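Local coordinates for valine-pyruvate aminotransferase (Salmonella typhimurium, PDB 3G7Q), which catalyses the pyridoxal 5'-phosphate-dependent transfer of an amino group between valine and pyruvate, a reaction involved in alanine biosynthesis, at residues Phe172-Val186 / Lys204-Ile218. Numbering follows the deposited sequence.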
loop_
_atom_site.group_PDB
_atom_site.type_symbol
_atom_site.label_atom_id
_atom_site.label_comp_id
_atom_site.label_asym_id
_atom_site.label_seq_id
_atom_site.Cartn_x
_atom_site.Cartn_y
_atom_site.Cartn_z
ATOM N N PHE A 172 -11.880 21.659 -26.658
ATOM C CA PHE A 172 -13.228 21.108 -26.568
ATOM C C PHE A 172 -13.826 20.735 -27.927
ATOM O O PHE A 172 -14.627 19.807 -28.001
ATOM C CB PHE A 172 -14.166 22.051 -25.802
ATOM C CG PHE A 172 -13.911 22.068 -24.326
ATOM C CD1 PHE A 172 -14.406 21.051 -23.524
ATOM C CD2 PHE A 172 -13.174 23.087 -23.743
ATOM C CE1 PHE A 172 -14.169 21.046 -22.161
ATOM C CE2 PHE A 172 -12.933 23.080 -22.384
ATOM C CZ PHE A 172 -13.440 22.057 -21.595
ATOM N N GLU A 173 -13.398 21.422 -28.980
ATOM C CA GLU A 173 -13.914 21.182 -30.330
ATOM C C GLU A 173 -13.631 19.764 -30.800
ATOM O O GLU A 173 -14.440 19.189 -31.524
ATOM C CB GLU A 173 -13.333 22.176 -31.348
ATOM C CG GLU A 173 -13.904 23.592 -31.271
ATOM C CD GLU A 173 -13.594 24.315 -29.954
ATOM O OE1 GLU A 173 -12.505 24.069 -29.341
ATOM O OE2 GLU A 173 -14.456 25.132 -29.538
ATOM N N HIS A 174 -12.500 19.198 -30.372
ATOM C CA HIS A 174 -12.109 17.850 -30.764
ATOM C C HIS A 174 -12.105 16.860 -29.620
ATOM O O HIS A 174 -11.570 15.758 -29.763
ATOM C CB HIS A 174 -10.726 17.891 -31.410
ATOM C CG HIS A 174 -10.658 18.833 -32.566
ATOM N ND1 HIS A 174 -10.000 20.040 -32.504
ATOM C CD2 HIS A 174 -11.227 18.774 -33.792
ATOM C CE1 HIS A 174 -10.149 20.677 -33.652
ATOM N NE2 HIS A 174 -10.895 19.932 -34.449
ATOM N N LEU A 175 -12.702 17.231 -28.486
ATOM C CA LEU A 175 -12.765 16.331 -27.351
ATOM C C LEU A 175 -13.883 15.315 -27.561
ATOM O O LEU A 175 -15.056 15.675 -27.662
ATOM C CB LEU A 175 -12.989 17.113 -26.059
ATOM C CG LEU A 175 -12.904 16.295 -24.772
ATOM C CD1 LEU A 175 -11.483 15.783 -24.551
ATOM C CD2 LEU A 175 -13.388 17.141 -23.608
ATOM N N HIS A 176 -13.497 14.043 -27.587
ATOM C CA HIS A 176 -14.414 12.950 -27.840
ATOM C C HIS A 176 -14.695 12.169 -26.566
ATOM O O HIS A 176 -13.790 11.581 -25.972
ATOM C CB HIS A 176 -13.815 12.031 -28.906
ATOM N N ILE A 177 -15.945 12.212 -26.128
ATOM C CA ILE A 177 -16.396 11.460 -24.980
ATOM C C ILE A 177 -17.534 10.626 -25.493
ATOM O O ILE A 177 -18.478 11.162 -26.070
ATOM C CB ILE A 177 -16.937 12.341 -23.870
ATOM C CG1 ILE A 177 -15.930 13.438 -23.515
ATOM C CG2 ILE A 177 -17.266 11.478 -22.652
ATOM C CD1 ILE A 177 -16.492 14.463 -22.580
ATOM N N GLY A 178 -17.451 9.321 -25.302
ATOM C CA GLY A 178 -18.494 8.438 -25.791
ATOM C C GLY A 178 -18.892 7.403 -24.783
ATOM O O GLY A 178 -18.528 7.477 -23.597
ATOM N N GLU A 179 -19.634 6.418 -25.287
ATOM C CA GLU A 179 -20.114 5.310 -24.495
ATOM C C GLU A 179 -18.957 4.514 -23.907
ATOM O O GLU A 179 -19.122 3.905 -22.863
ATOM C CB GLU A 179 -21.011 4.387 -25.351
ATOM N N GLU A 180 -17.799 4.526 -24.570
ATOM C CA GLU A 180 -16.619 3.805 -24.094
ATOM C C GLU A 180 -15.753 4.562 -23.067
ATOM O O GLU A 180 -14.738 4.027 -22.630
ATOM C CB GLU A 180 -15.722 3.375 -25.270
ATOM C CG GLU A 180 -14.816 4.454 -25.918
ATOM C CD GLU A 180 -15.566 5.488 -26.758
ATOM O OE1 GLU A 180 -14.890 6.356 -27.351
ATOM O OE2 GLU A 180 -16.815 5.440 -26.832
ATOM N N THR A 181 -16.109 5.804 -22.732
ATOM C CA THR A 181 -15.369 6.562 -21.733
ATOM C C THR A 181 -15.893 6.179 -20.366
ATOM O O THR A 181 -17.078 6.358 -20.085
ATOM C CB THR A 181 -15.556 8.066 -21.928
ATOM O OG1 THR A 181 -15.226 8.410 -23.277
ATOM C CG2 THR A 181 -14.660 8.864 -20.951
ATOM N N GLY A 182 -15.022 5.654 -19.518
ATOM C CA GLY A 182 -15.417 5.244 -18.177
ATOM C C GLY A 182 -15.259 6.341 -17.131
ATOM O O GLY A 182 -15.977 6.353 -16.141
HETATM N N MSE A 183 -14.304 7.239 -17.346
HETATM C CA MSE A 183 -14.040 8.342 -16.430
HETATM C C MSE A 183 -13.175 9.379 -17.100
HETATM O O MSE A 183 -12.455 9.078 -18.056
HETATM C CB MSE A 183 -13.355 7.861 -15.141
HETATM C CG MSE A 183 -12.179 6.934 -15.326
HETATM SE SE MSE A 183 -11.272 6.553 -13.593
HETATM C CE MSE A 183 -10.184 7.821 -13.600
ATOM N N ILE A 184 -13.259 10.598 -16.571
ATOM C CA ILE A 184 -12.498 11.737 -17.057
ATOM C C ILE A 184 -11.533 12.073 -15.926
ATOM O O ILE A 184 -11.955 12.215 -14.784
ATOM C CB ILE A 184 -13.405 12.922 -17.358
ATOM C CG1 ILE A 184 -14.464 12.524 -18.399
ATOM C CG2 ILE A 184 -12.567 14.112 -17.816
ATOM C CD1 ILE A 184 -15.451 13.650 -18.807
ATOM N N CYS A 185 -10.253 12.205 -16.249
ATOM C CA CYS A 185 -9.245 12.413 -15.221
ATOM C C CYS A 185 -8.354 13.619 -15.487
ATOM O O CYS A 185 -7.782 13.734 -16.561
ATOM C CB CYS A 185 -8.392 11.156 -15.134
ATOM S SG CYS A 185 -7.276 11.153 -13.741
ATOM N N VAL A 186 -8.232 14.506 -14.499
ATOM C CA VAL A 186 -7.389 15.690 -14.591
ATOM C C VAL A 186 -6.683 15.859 -13.242
ATOM O O VAL A 186 -7.065 15.252 -12.251
ATOM C CB VAL A 186 -8.178 16.975 -14.907
ATOM C CG1 VAL A 186 -8.841 16.902 -16.247
ATOM C CG2 VAL A 186 -9.209 17.265 -13.810
ATOM N N LYS A 204 -16.875 23.097 -17.410
ATOM C CA LYS A 204 -17.315 22.462 -18.669
ATOM C C LYS A 204 -17.120 20.944 -18.579
ATOM O O LYS A 204 -18.047 20.175 -18.842
ATOM C CB LYS A 204 -16.558 23.008 -19.892
ATOM C CG LYS A 204 -16.910 24.420 -20.355
ATOM C CD LYS A 204 -16.084 24.749 -21.606
ATOM C CE LYS A 204 -16.197 26.180 -22.073
ATOM N NZ LYS A 204 -15.294 26.434 -23.256
ATOM N N LEU A 205 -15.920 20.516 -18.181
ATOM C CA LEU A 205 -15.647 19.078 -17.962
ATOM C C LEU A 205 -16.606 18.457 -16.947
ATOM O O LEU A 205 -17.051 17.320 -17.127
ATOM C CB LEU A 205 -14.195 18.840 -17.529
ATOM C CG LEU A 205 -13.105 19.087 -18.563
ATOM C CD1 LEU A 205 -11.701 18.946 -17.946
ATOM C CD2 LEU A 205 -13.279 18.138 -19.777
ATOM N N ASP A 206 -16.935 19.202 -15.890
ATOM C CA ASP A 206 -17.876 18.749 -14.859
ATOM C C ASP A 206 -19.259 18.542 -15.494
ATOM O O ASP A 206 -19.932 17.564 -15.198
ATOM C CB ASP A 206 -17.943 19.777 -13.728
ATOM C CG ASP A 206 -18.917 19.393 -12.615
ATOM O OD1 ASP A 206 -18.799 18.317 -12.028
ATOM O OD2 ASP A 206 -19.778 20.235 -12.306
ATOM N N ARG A 207 -19.675 19.463 -16.359
ATOM C CA ARG A 207 -20.968 19.336 -17.045
ATOM C C ARG A 207 -20.966 18.149 -18.021
ATOM O O ARG A 207 -21.948 17.413 -18.100
ATOM C CB ARG A 207 -21.356 20.652 -17.748
ATOM C CG ARG A 207 -21.577 21.829 -16.776
ATOM C CD ARG A 207 -22.163 23.099 -17.441
ATOM N NE ARG A 207 -21.378 23.629 -18.562
ATOM C CZ ARG A 207 -20.355 24.493 -18.500
ATOM N NH1 ARG A 207 -19.864 24.977 -17.352
ATOM N NH2 ARG A 207 -19.788 24.866 -19.637
ATOM N N LEU A 208 -19.883 17.977 -18.774
ATOM C CA LEU A 208 -19.747 16.839 -19.683
ATOM C C LEU A 208 -19.780 15.500 -18.929
ATOM O O LEU A 208 -20.505 14.587 -19.329
ATOM C CB LEU A 208 -18.476 16.958 -20.533
ATOM C CG LEU A 208 -18.496 18.025 -21.630
ATOM C CD1 LEU A 208 -17.098 18.345 -22.109
ATOM C CD2 LEU A 208 -19.423 17.616 -22.808
ATOM N N ALA A 209 -19.043 15.407 -17.819
ATOM C CA ALA A 209 -19.017 14.182 -17.011
ATOM C C ALA A 209 -20.427 13.837 -16.528
ATOM O O ALA A 209 -20.863 12.671 -16.624
ATOM C CB ALA A 209 -18.053 14.321 -15.821
ATOM N N ASN A 210 -21.135 14.842 -16.020
ATOM C CA ASN A 210 -22.495 14.643 -15.536
ATOM C C ASN A 210 -23.403 14.190 -16.672
ATOM O O ASN A 210 -24.173 13.246 -16.520
ATOM C CB ASN A 210 -23.051 15.925 -14.931
ATOM C CG ASN A 210 -24.364 15.701 -14.221
ATOM O OD1 ASN A 210 -25.408 16.154 -14.676
ATOM N ND2 ASN A 210 -24.323 14.959 -13.124
ATOM N N GLN A 211 -23.294 14.868 -17.814
ATOM C CA GLN A 211 -24.077 14.531 -18.999
ATOM C C GLN A 211 -23.841 13.110 -19.488
ATOM O O GLN A 211 -24.771 12.457 -19.957
ATOM C CB GLN A 211 -23.767 15.489 -20.138
ATOM C CG GLN A 211 -24.392 16.854 -19.983
ATOM C CD GLN A 211 -23.920 17.845 -21.050
ATOM O OE1 GLN A 211 -24.254 19.030 -20.984
ATOM N NE2 GLN A 211 -23.166 17.362 -22.046
ATOM N N HIS A 212 -22.613 12.628 -19.375
ATOM C CA HIS A 212 -22.281 11.262 -19.783
ATOM C C HIS A 212 -22.369 10.234 -18.653
ATOM O O HIS A 212 -22.053 9.072 -18.868
ATOM C CB HIS A 212 -20.905 11.239 -20.437
ATOM C CG HIS A 212 -20.879 11.894 -21.782
ATOM N ND1 HIS A 212 -21.057 11.187 -22.950
ATOM C CD2 HIS A 212 -20.738 13.189 -22.145
ATOM C CE1 HIS A 212 -21.005 12.016 -23.975
ATOM N NE2 HIS A 212 -20.811 13.238 -23.515
ATOM N N ASN A 213 -22.834 10.645 -17.475
ATOM C CA ASN A 213 -22.955 9.766 -16.317
ATOM C C ASN A 213 -21.664 9.029 -15.968
ATOM O O ASN A 213 -21.672 7.826 -15.702
ATOM C CB ASN A 213 -24.112 8.782 -16.530
ATOM C CG ASN A 213 -25.425 9.498 -16.718
ATOM O OD1 ASN A 213 -25.810 10.323 -15.886
ATOM N ND2 ASN A 213 -26.117 9.205 -17.819
ATOM N N ILE A 214 -20.555 9.766 -15.986
ATOM C CA ILE A 214 -19.255 9.217 -15.613
ATOM C C ILE A 214 -18.600 10.200 -14.656
ATOM O O ILE A 214 -18.895 11.398 -14.715
ATOM C CB ILE A 214 -18.353 8.957 -16.829
ATOM C CG1 ILE A 214 -18.110 10.243 -17.626
ATOM C CG2 ILE A 214 -18.965 7.855 -17.718
ATOM C CD1 ILE A 214 -17.211 10.040 -18.803
ATOM N N PRO A 215 -17.738 9.696 -13.755
ATOM C CA PRO A 215 -17.102 10.596 -12.795
ATOM C C PRO A 215 -16.029 11.498 -13.372
ATOM O O PRO A 215 -15.363 11.140 -14.355
ATOM C CB PRO A 215 -16.409 9.641 -11.815
ATOM C CG PRO A 215 -16.184 8.378 -12.600
ATOM C CD PRO A 215 -17.329 8.289 -13.563
ATOM N N LEU A 216 -15.859 12.648 -12.734
ATOM C CA LEU A 216 -14.748 13.548 -13.031
ATOM C C LEU A 216 -13.783 13.379 -11.881
ATOM O O LEU A 216 -14.120 13.692 -10.756
ATOM C CB LEU A 216 -15.189 14.999 -13.111
ATOM C CG LEU A 216 -14.091 16.051 -13.280
ATOM C CD1 LEU A 216 -13.207 15.746 -14.500
ATOM C CD2 LEU A 216 -14.719 17.484 -13.333
ATOM N N VAL A 217 -12.590 12.870 -12.176
ATOM C CA VAL A 217 -11.598 12.579 -11.162
ATOM C C VAL A 217 -10.573 13.700 -11.193
ATOM O O VAL A 217 -10.037 14.012 -12.261
ATOM C CB VAL A 217 -10.928 11.205 -11.429
ATOM C CG1 VAL A 217 -9.948 10.868 -10.320
ATOM C CG2 VAL A 217 -11.991 10.097 -11.544
ATOM N N ILE A 218 -10.329 14.320 -10.038
ATOM C CA ILE A 218 -9.375 15.428 -9.912
ATOM C C ILE A 218 -8.280 15.089 -8.900
ATOM O O ILE A 218 -8.549 14.862 -7.720
ATOM C CB ILE A 218 -10.048 16.753 -9.485
ATOM C CG1 ILE A 218 -11.240 17.071 -10.395
ATOM C CG2 ILE A 218 -9.005 17.885 -9.490
ATOM C CD1 ILE A 218 -12.120 18.288 -9.947
#
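I184 and I214 meet where two parallel strands and their connecting helix close on one another. Followed outward, I184 CB lies by P215 O and L216 CD1; its CG2 branch rests on L216 CD1 (3.8 Å), CG1 on I214 CD1 (3.7 Å), and CD1 reaches the helix at A209 CB. With CG1 anti to the carbonyl carbon (chi1 -58°) and the chain extended beyond it, one side chain spans from strand to helix. I214 CD1 also presses against T181 CG2, so one methyl touches two side chains of the same strand.

Three nearly straight backbone bonds join strand 181-187 to strand 216-219 and the P215 just before it: I184 N to P215 O, V217 N to I184 O (2.8 Å) and V186 N to V217 O. On the other sheet face, where C185 and V217 point, the selenomethionine M183 bends at chi3 (-89°) to bring CE against V217 CG2; helix 107-118 packs there through F111, L114 and F115.

The loop before strand 181-187 folds over the helix. In one of its two deposited conformers K204 lays CD over one face of the F172 ring, toward the rim, a CH-pi contact 3.9 Å from the centroid, while L208 CD1 sits at the ring's edge. I177 spreads its branches: CD1 touches L208 CB, and CG2 stands almost centrally over the H212 imidazole, 3.7 Å from the ring centroid.

This is a beta-alpha-beta crossover in the large sheet of this class I and II family aminotransferase. Its polar bonds between the segments are all backbone-to-backbone, which set the strand register, whereas between these segments the helix and the preceding loop meet mainly through aliphatic and CH-pi contacts.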